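Local coordinates for site-specific recombinase, resolvase family protein (Streptococcus pneumoniae, PDB 3GUV) that probably cuts and rejoins DNA at specific sites, as a member of the resolvase family of site-specific recombinases, at residues D68-K73 and L98-D103. Residues are numbered along the deposited sequence; the frame is centred on the assembly and turned at random.
Sequences DIKSGK and LQIMQD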
loop_
_atom_site.group_PDB
_atom_site.type_symbol
_atom_site.label_atom_id
_atom_site.label_comp_id
_atom_site.label_asym_id
_atom_site.label_seq_id
_atom_site.Cartn_x
_atom_site.Cartn_y
_atom_site.Cartn_z
ATOM N N ASP A 68 21.641 -10.384 10.368
ATOM C CA ASP A 68 21.916 -10.107 11.777
ATOM C C ASP A 68 20.621 -10.270 12.622
ATOM O O ASP A 68 20.666 -10.622 13.789
ATOM C CB ASP A 68 22.555 -8.710 11.915
ATOM C CG ASP A 68 24.001 -8.638 11.330
ATOM O OD1 ASP A 68 24.645 -9.698 11.093
ATOM O OD2 ASP A 68 24.523 -7.508 11.150
ATOM N N ILE A 69 19.462 -10.028 11.991
ATOM C CA ILE A 69 18.153 -10.127 12.657
ATOM C C ILE A 69 17.798 -11.610 12.821
ATOM O O ILE A 69 17.380 -12.053 13.910
ATOM C CB ILE A 69 17.014 -9.361 11.855
ATOM C CG1 ILE A 69 17.111 -7.828 12.093
ATOM C CG2 ILE A 69 15.636 -9.912 12.225
ATOM C CD1 ILE A 69 16.181 -6.953 11.221
ATOM N N LYS A 70 17.998 -12.354 11.731
ATOM C CA LYS A 70 17.706 -13.769 11.682
ATOM C C LYS A 70 18.549 -14.485 12.759
ATOM O O LYS A 70 18.030 -15.323 13.502
ATOM C CB LYS A 70 17.953 -14.347 10.264
ATOM C CG LYS A 70 17.139 -13.655 9.127
ATOM C CD LYS A 70 16.493 -14.621 8.115
ATOM C CE LYS A 70 17.460 -15.082 7.005
ATOM N NZ LYS A 70 17.178 -14.440 5.681
ATOM N N SER A 71 19.816 -14.085 12.869
ATOM C CA SER A 71 20.758 -14.669 13.819
ATOM C C SER A 71 20.530 -14.303 15.293
ATOM O O SER A 71 21.102 -14.940 16.170
ATOM C CB SER A 71 22.177 -14.262 13.454
ATOM O OG SER A 71 22.508 -13.023 14.073
ATOM N N GLY A 72 19.752 -13.267 15.589
ATOM C CA GLY A 72 19.483 -12.905 16.986
ATOM C C GLY A 72 20.656 -12.252 17.698
ATOM O O GLY A 72 20.523 -11.833 18.836
ATOM N N LYS A 73 21.795 -12.188 17.017
ATOM C CA LYS A 73 23.015 -11.480 17.429
ATOM C C LYS A 73 22.865 -10.482 18.598
ATOM O O LYS A 73 23.485 -10.647 19.664
ATOM C CB LYS A 73 23.533 -10.738 16.170
ATOM C CG LYS A 73 24.935 -10.161 16.206
ATOM C CD LYS A 73 25.536 -10.188 14.792
ATOM C CE LYS A 73 26.456 -9.016 14.495
ATOM N NZ LYS A 73 27.317 -8.704 15.670
ATOM N N LEU A 98 8.536 -7.080 6.353
ATOM C CA LEU A 98 7.897 -6.983 7.662
ATOM C C LEU A 98 7.535 -8.349 8.244
ATOM O O LEU A 98 7.571 -8.520 9.437
ATOM C CB LEU A 98 6.621 -6.119 7.610
ATOM C CG LEU A 98 5.957 -5.827 8.968
ATOM C CD1 LEU A 98 6.971 -5.315 10.043
ATOM C CD2 LEU A 98 4.894 -4.800 8.766
ATOM N N GLN A 99 7.130 -9.292 7.396
ATOM C CA GLN A 99 6.714 -10.621 7.881
ATOM C C GLN A 99 7.905 -11.425 8.379
ATOM O O GLN A 99 7.815 -12.038 9.442
ATOM C CB GLN A 99 5.959 -11.397 6.809
ATOM C CG GLN A 99 4.508 -10.913 6.657
ATOM C CD GLN A 99 3.787 -11.501 5.460
ATOM O OE1 GLN A 99 4.345 -11.638 4.359
ATOM N NE2 GLN A 99 2.529 -11.830 5.663
ATOM N N ILE A 100 9.012 -11.389 7.622
ATOM C CA ILE A 100 10.281 -12.026 8.022
ATOM C C ILE A 100 10.817 -11.433 9.342
ATOM O O ILE A 100 11.160 -12.168 10.254
ATOM C CB ILE A 100 11.359 -11.908 6.906
ATOM C CG1 ILE A 100 10.907 -12.646 5.630
ATOM C CG2 ILE A 100 12.715 -12.472 7.397
ATOM C CD1 ILE A 100 11.642 -12.217 4.380
ATOM N N MET A 101 10.883 -10.106 9.422
ATOM C CA MET A 101 11.264 -9.396 10.646
ATOM C C MET A 101 10.447 -9.885 11.858
ATOM O O MET A 101 11.020 -10.251 12.904
ATOM C CB MET A 101 11.048 -7.867 10.508
ATOM C CG MET A 101 12.140 -7.061 9.809
ATOM S SD MET A 101 11.734 -5.299 9.553
ATOM C CE MET A 101 11.272 -4.717 11.145
ATOM N N GLN A 102 9.117 -9.840 11.744
ATOM C CA GLN A 102 8.263 -10.233 12.871
ATOM C C GLN A 102 8.395 -11.742 13.183
ATOM O O GLN A 102 8.318 -12.116 14.351
ATOM C CB GLN A 102 6.800 -9.855 12.642
ATOM C CG GLN A 102 6.536 -8.363 12.556
ATOM C CD GLN A 102 5.057 -8.029 12.364
ATOM O OE1 GLN A 102 4.404 -8.525 11.444
ATOM N NE2 GLN A 102 4.530 -7.169 13.234
ATOM N N ASP A 103 8.609 -12.567 12.145
ATOM C CA ASP A 103 8.945 -14.007 12.289
ATOM C C ASP A 103 10.070 -14.137 13.302
ATOM O O ASP A 103 10.029 -14.988 14.200
ATOM C CB ASP A 103 9.431 -14.611 10.948
ATOM C CG ASP A 103 8.841 -15.989 10.653
ATOM O OD1 ASP A 103 9.518 -17.051 10.825
ATOM O OD2 ASP A 103 7.663 -16.007 10.228
#
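Ile-69 and Met-101 meet on the buried side of two neighbouring helices, 60-70 and 91-103, with Ile-69 CD1 lying 4.3 Å from Met-101 CG. The isoleucine side chain is extended, CD1 anti to CA (chi2 172°), which carries its methyl tip across to the methionine. The unbranched Met-101 presents its CG methylene to that methyl, while SD and CE lie farther off; both residues also rest on Val-79 of strand 78-81 and on Val-106. The contact between the segments is modest, 130 Å² in all.

Toward solvent the contact thins. Lys-70 CD passes 4.4 Å from Ile-100 CG2, so the lysine lends its aliphatic stem to an exposed isoleucine while its ammonium makes a weak, long ion pair with Glu-67. No hydrogen bond joins the segments. Beyond the contact, Gly-72 has left helical backbone angles, and its positive phi (74°) is one that glycine, lacking a side chain, adopts readily; Ser-71 OG bonds to Asp-68 O at 3.0 Å and accepts from Lys-73 N, forming an ST turn. Helices 60-70 and 91-103 side by side against the sheet, where Ile-69 also meets Tyr-8, fit the alpha/beta fold of the resolvase N-terminal domain.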